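Local coordinates for ATP-dependent kinase YFH7 (Saccharomyces cerevisiae, PDB 2GA8), which is an ATP-dependent kinase with a P-loop that could be involved in endoplasmic reticulum membrane assembly, at residues Y299-H310 / G322-N333. Sequence-based numbering, arbitrary orientation.
Sequences YEATEERVAKRH and GREKFRSNDLLN. With SO4 (sulfate ion), chain F; SO4 (sulfate ion), chain G; SO4 (sulfate ion), chain H.
Phe-326 is one of two knobs in this contact and sits among Tyr-299, Thr-302, Glu-303 and Val-306 of helix 299-310. From CB, its CG lies anti to the backbone N (chi1 -179°), which sends the ring toward that helix. CG of Phe-326 is 4.0 Å from CG of Glu-303. One side of the ring then meets Val-306 and the other Glu-303. CD1 of Phe-326 meets CB of Val-306 at 3.7 Å, and CE1 faces CG2 of the same valine. CD2 packs on CG of Glu-303, and CE2 on its CB. At the tip, CZ reaches CG2 of Thr-302. CA of Glu-303 stands over the ring centre, 3.6 Å from the Phe-326 centroid, in a CH-pi contact. CA of Asn-333 lies over the opposite face, nearer the rim. CE2 of Phe-326 points edge-on at one face of Tyr-299, 3.7 Å from CZ of Tyr-299. The rings of Tyr-299 and Phe-326 form an edge-to-face pair with planes at 64°.

Beyond its CH2 groups, Glu-303 turns polar. OE1 of Glu-303 accepts a rather bent hydrogen bond from NH1 of Arg-323 at 3.2 Å, on its anti side. The bond is part of a salt bridge, and Glu-304 adds a long one to the same guanidinium. Arg-323 is the second knob, among Glu-300, Glu-303, Glu-304 and Ala-307, and its stem runs past CB of Ala-307. Here the backbones come close, with CA of Ala-307 4.0 Å from CA of Gly-322. Further along, the His-310 ring meets the Lys-325 chain and Leu-332 CD1. Its ND1 donates to Val-306 O, which helps hold the ring in place.

Segments 299-310 and 322-328 lie on two successive helices that pack at an angle, with axes 8.1 Å apart and N-to-C directions at 120°. Helix 299-312 follows strand 290-296 of the parallel core sheet. Val-306 also approaches Gly-34 of the probable ATP-binding P-loop, and the chain leaves this helix pair toward helix 335-339 and edge strand 347-351.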
loop_
_atom_site.group_PDB
_atom_site.type_symbol
_atom_site.label_atom_id
_atom_site.label_comp_id
_atom_site.label_asym_id
_atom_site.label_seq_id
_atom_site.Cartn_x
_atom_site.Cartn_y
_atom_site.Cartn_z
ATOM N N TYR A 299 0.974 3.866 -24.670
ATOM C CA TYR A 299 2.243 3.186 -24.878
ATOM C C TYR A 299 3.440 4.092 -25.161
ATOM O O TYR A 299 4.422 4.082 -24.421
ATOM C CB TYR A 299 2.123 2.165 -26.007
ATOM C CG TYR A 299 3.235 1.140 -26.004
ATOM C CD1 TYR A 299 3.158 0.010 -25.194
ATOM C CD2 TYR A 299 4.370 1.304 -26.801
ATOM C CE1 TYR A 299 4.176 -0.935 -25.176
ATOM C CE2 TYR A 299 5.401 0.362 -26.786
ATOM C CZ TYR A 299 5.290 -0.757 -25.973
ATOM O OH TYR A 299 6.279 -1.714 -25.972
ATOM N N GLU A 300 3.359 4.864 -26.239
ATOM C CA GLU A 300 4.455 5.748 -26.619
ATOM C C GLU A 300 4.923 6.702 -25.528
ATOM O O GLU A 300 6.122 6.794 -25.254
ATOM C CB GLU A 300 4.076 6.543 -27.871
ATOM C CG GLU A 300 4.339 5.798 -29.170
ATOM C CD GLU A 300 5.823 5.629 -29.450
ATOM O OE1 GLU A 300 6.174 5.010 -30.479
ATOM O OE2 GLU A 300 6.641 6.118 -28.643
ATOM N N ALA A 301 3.985 7.416 -24.914
ATOM C CA ALA A 301 4.326 8.367 -23.862
ATOM C C ALA A 301 4.925 7.668 -22.647
ATOM O O ALA A 301 5.836 8.188 -22.003
ATOM C CB ALA A 301 3.093 9.155 -23.452
ATOM N N THR A 302 4.408 6.490 -22.326
ATOM C CA THR A 302 4.912 5.759 -21.181
ATOM C C THR A 302 6.285 5.180 -21.494
ATOM O O THR A 302 7.174 5.168 -20.643
ATOM C CB THR A 302 3.951 4.629 -20.783
ATOM O OG1 THR A 302 2.657 5.185 -20.518
ATOM C CG2 THR A 302 4.456 3.923 -19.531
ATOM N N GLU A 303 6.460 4.709 -22.725
ATOM C CA GLU A 303 7.737 4.148 -23.140
ATOM C C GLU A 303 8.817 5.212 -22.984
ATOM O O GLU A 303 9.905 4.946 -22.471
ATOM C CB GLU A 303 7.670 3.712 -24.599
ATOM C CG GLU A 303 8.958 3.120 -25.123
ATOM C CD GLU A 303 8.891 2.850 -26.607
ATOM O OE1 GLU A 303 8.885 3.825 -27.386
ATOM O OE2 GLU A 303 8.832 1.667 -26.992
ATOM N N GLU A 304 8.506 6.426 -23.430
ATOM C CA GLU A 304 9.454 7.526 -23.344
ATOM C C GLU A 304 9.730 7.887 -21.895
ATOM O O GLU A 304 10.874 8.131 -21.515
ATOM C CB GLU A 304 8.919 8.760 -24.074
ATOM C CG GLU A 304 9.883 9.942 -24.020
ATOM C CD GLU A 304 9.261 11.227 -24.518
ATOM O OE1 GLU A 304 8.305 11.713 -23.877
ATOM O OE2 GLU A 304 9.728 11.752 -25.549
ATOM N N ARG A 305 8.672 7.920 -21.089
ATOM C CA ARG A 305 8.795 8.258 -19.679
ATOM C C ARG A 305 9.715 7.288 -18.942
ATOM O O ARG A 305 10.605 7.710 -18.202
ATOM C CB ARG A 305 7.406 8.279 -19.025
ATOM C CG ARG A 305 7.391 8.755 -17.580
ATOM C CD ARG A 305 5.971 8.968 -17.058
ATOM N NE ARG A 305 5.270 10.043 -17.759
ATOM C CZ ARG A 305 4.589 9.893 -18.892
ATOM N NH1 ARG A 305 4.501 8.700 -19.469
ATOM N NH2 ARG A 305 4.000 10.940 -19.457
ATOM N N VAL A 306 9.504 5.991 -19.146
ATOM C CA VAL A 306 10.320 4.978 -18.495
ATOM C C VAL A 306 11.742 4.972 -19.053
ATOM O O VAL A 306 12.709 4.809 -18.309
ATOM C CB VAL A 306 9.692 3.571 -18.652
ATOM C CG1 VAL A 306 10.624 2.506 -18.094
ATOM C CG2 VAL A 306 8.359 3.525 -17.914
ATOM N N ALA A 307 11.869 5.151 -20.361
ATOM C CA ALA A 307 13.195 5.172 -20.971
ATOM C C ALA A 307 13.998 6.299 -20.329
ATOM O O ALA A 307 15.171 6.127 -19.995
ATOM C CB ALA A 307 13.082 5.393 -22.469
ATOM N N LYS A 308 13.359 7.450 -20.145
ATOM C CA LYS A 308 14.027 8.594 -19.531
ATOM C C LYS A 308 14.441 8.312 -18.094
ATOM O O LYS A 308 15.508 8.742 -17.658
ATOM C CB LYS A 308 13.127 9.825 -19.558
ATOM C CG LYS A 308 12.949 10.456 -20.919
ATOM C CD LYS A 308 12.190 11.760 -20.758
ATOM C CE LYS A 308 12.047 12.509 -22.063
ATOM N NZ LYS A 308 11.292 13.772 -21.832
ATOM N N ARG A 309 13.597 7.604 -17.348
ATOM C CA ARG A 309 13.932 7.282 -15.963
ATOM C C ARG A 309 15.182 6.418 -15.914
ATOM O O ARG A 309 16.061 6.626 -15.076
ATOM C CB ARG A 309 12.781 6.544 -15.279
ATOM C CG ARG A 309 11.560 7.396 -15.041
ATOM C CD ARG A 309 10.513 6.611 -14.265
ATOM N NE ARG A 309 9.306 7.397 -14.045
ATOM C CZ ARG A 309 8.218 6.937 -13.437
ATOM N NH1 ARG A 309 8.187 5.690 -12.987
ATOM N NH2 ARG A 309 7.164 7.725 -13.282
ATOM N N HIS A 310 15.263 5.447 -16.816
ATOM C CA HIS A 310 16.420 4.567 -16.864
ATOM C C HIS A 310 17.676 5.342 -17.229
ATOM O O HIS A 310 18.756 5.056 -16.718
ATOM C CB HIS A 310 16.201 3.439 -17.874
ATOM C CG HIS A 310 15.280 2.368 -17.384
ATOM N ND1 HIS A 310 13.992 2.626 -16.969
ATOM C CD2 HIS A 310 15.466 1.036 -17.230
ATOM C CE1 HIS A 310 13.425 1.500 -16.576
ATOM N NE2 HIS A 310 14.297 0.519 -16.725
ATOM N N GLY A 322 17.050 2.671 -23.471
ATOM C CA GLY A 322 15.975 2.666 -22.494
ATOM C C GLY A 322 14.667 2.204 -23.118
ATOM O O GLY A 322 13.907 1.454 -22.501
ATOM N N ARG A 323 14.392 2.663 -24.338
ATOM C CA ARG A 323 13.171 2.276 -25.042
ATOM C C ARG A 323 13.210 0.776 -25.333
ATOM O O ARG A 323 12.193 0.084 -25.234
ATOM C CB ARG A 323 13.038 3.052 -26.362
ATOM C CG ARG A 323 12.821 4.558 -26.217
ATOM C CD ARG A 323 12.813 5.246 -27.590
ATOM N NE ARG A 323 12.665 6.701 -27.507
ATOM C CZ ARG A 323 11.539 7.326 -27.171
ATOM N NH1 ARG A 323 10.447 6.628 -26.884
ATOM N NH2 ARG A 323 11.501 8.652 -27.120
ATOM N N GLU A 324 14.391 0.279 -25.690
ATOM C CA GLU A 324 14.563 -1.138 -25.991
ATOM C C GLU A 324 14.269 -1.995 -24.767
ATOM O O GLU A 324 13.601 -3.021 -24.870
ATOM C CB GLU A 324 15.987 -1.413 -26.478
ATOM C CG GLU A 324 16.326 -2.897 -26.613
ATOM C CD GLU A 324 15.430 -3.623 -27.602
ATOM O OE1 GLU A 324 15.464 -3.279 -28.803
ATOM O OE2 GLU A 324 14.691 -4.541 -27.180
ATOM N N LYS A 325 14.776 -1.577 -23.610
ATOM C CA LYS A 325 14.544 -2.318 -22.375
ATOM C C LYS A 325 13.053 -2.339 -22.062
ATOM O O LYS A 325 12.519 -3.344 -21.594
ATOM C CB LYS A 325 15.309 -1.680 -21.211
ATOM C CG LYS A 325 15.077 -2.386 -19.884
ATOM C CD LYS A 325 15.899 -1.791 -18.759
ATOM C CE LYS A 325 15.605 -2.501 -17.444
ATOM N NZ LYS A 325 16.406 -1.951 -16.318
ATOM N N PHE A 326 12.385 -1.221 -22.319
ATOM C CA PHE A 326 10.955 -1.110 -22.073
ATOM C C PHE A 326 10.193 -2.095 -22.956
ATOM O O PHE A 326 9.339 -2.839 -22.483
ATOM C CB PHE A 326 10.481 0.312 -22.377
ATOM C CG PHE A 326 9.016 0.535 -22.127
ATOM C CD1 PHE A 326 8.548 0.808 -20.844
ATOM C CD2 PHE A 326 8.104 0.496 -23.182
ATOM C CE1 PHE A 326 7.200 1.042 -20.616
ATOM C CE2 PHE A 326 6.753 0.727 -22.966
ATOM C CZ PHE A 326 6.296 1.003 -21.681
ATOM N N ARG A 327 10.510 -2.093 -24.247
ATOM C CA ARG A 327 9.831 -2.972 -25.191
ATOM C C ARG A 327 10.039 -4.462 -24.937
ATOM O O ARG A 327 9.114 -5.256 -25.123
ATOM C CB ARG A 327 10.270 -2.648 -26.622
ATOM C CG ARG A 327 9.963 -1.228 -27.070
ATOM C CD ARG A 327 10.182 -1.092 -28.571
ATOM N NE ARG A 327 11.534 -1.477 -28.972
ATOM C CZ ARG A 327 12.521 -0.614 -29.201
ATOM N NH1 ARG A 327 12.310 0.689 -29.071
ATOM N NH2 ARG A 327 13.718 -1.056 -29.562
ATOM N N SER A 328 11.241 -4.841 -24.513
ATOM C CA SER A 328 11.554 -6.247 -24.281
ATOM C C SER A 328 11.238 -6.789 -22.889
ATOM O O SER A 328 11.194 -8.003 -22.698
ATOM C CB SER A 328 13.028 -6.513 -24.593
ATOM O OG SER A 328 13.878 -5.801 -23.714
ATOM N N ASN A 329 11.025 -5.901 -21.921
ATOM C CA ASN A 329 10.730 -6.332 -20.555
ATOM C C ASN A 329 9.246 -6.183 -20.230
ATOM O O ASN A 329 8.760 -5.071 -20.030
ATOM C CB ASN A 329 11.548 -5.510 -19.560
ATOM C CG ASN A 329 11.543 -6.113 -18.172
ATOM O OD1 ASN A 329 10.570 -6.747 -17.761
ATOM N ND2 ASN A 329 12.628 -5.909 -17.435
ATOM N N ASP A 330 8.527 -7.299 -20.156
ATOM C CA ASP A 330 7.098 -7.232 -19.874
ATOM C C ASP A 330 6.741 -6.726 -18.476
ATOM O O ASP A 330 5.576 -6.435 -18.199
ATOM C CB ASP A 330 6.437 -8.586 -20.145
ATOM C CG ASP A 330 6.468 -8.957 -21.618
ATOM O OD1 ASP A 330 6.647 -8.045 -22.459
ATOM O OD2 ASP A 330 6.301 -10.152 -21.940
ATOM N N LEU A 331 7.736 -6.609 -17.601
ATOM C CA LEU A 331 7.492 -6.089 -16.254
ATOM C C LEU A 331 7.457 -4.564 -16.348
ATOM O O LEU A 331 6.895 -3.884 -15.486
ATOM C CB LEU A 331 8.608 -6.510 -15.297
ATOM C CG LEU A 331 8.758 -7.989 -14.948
ATOM C CD1 LEU A 331 10.033 -8.182 -14.133
ATOM C CD2 LEU A 331 7.537 -8.470 -14.173
ATOM N N LEU A 332 8.067 -4.039 -17.408
ATOM C CA LEU A 332 8.129 -2.602 -17.638
ATOM C C LEU A 332 7.026 -2.066 -18.542
ATOM O O LEU A 332 6.459 -1.010 -18.265
ATOM C CB LEU A 332 9.487 -2.216 -18.244
ATOM C CG LEU A 332 10.743 -2.335 -17.380
ATOM C CD1 LEU A 332 11.962 -1.945 -18.211
ATOM C CD2 LEU A 332 10.626 -1.434 -16.154
ATOM N N ASN A 333 6.719 -2.789 -19.617
ATOM C CA ASN A 333 5.699 -2.336 -20.562
ATOM C C ASN A 333 4.267 -2.629 -20.125
ATOM O O ASN A 333 3.316 -2.231 -20.798
ATOM C CB ASN A 333 5.952 -2.924 -21.959
ATOM C CG ASN A 333 6.002 -4.443 -21.961
ATOM O OD1 ASN A 333 5.173 -5.105 -21.343
ATOM N ND2 ASN A 333 6.970 -5.000 -22.678
HETATM S S SO4 F . 8.348 10.929 -14.078
HETATM O O1 SO4 F . 9.236 10.002 -14.804
HETATM O O2 SO4 F . 8.881 11.152 -12.720
HETATM O O3 SO4 F . 8.280 12.214 -14.802
HETATM O O4 SO4 F . 6.995 10.349 -13.986
HETATM S S SO4 G . 4.467 5.354 -11.725
HETATM O O1 SO4 G . 5.745 4.617 -11.837
HETATM O O2 SO4 G . 4.248 5.742 -10.319
HETATM O O3 SO4 G . 4.513 6.545 -12.591
HETATM O O4 SO4 G . 3.366 4.479 -12.177
HETATM S S SO4 H . 14.120 3.178 -31.333
HETATM O O1 SO4 H . 15.437 2.533 -31.492
HETATM O O2 SO4 H . 13.673 3.047 -29.933
HETATM O O3 SO4 H . 14.227 4.609 -31.678
HETATM O O4 SO4 H . 13.140 2.527 -32.225
#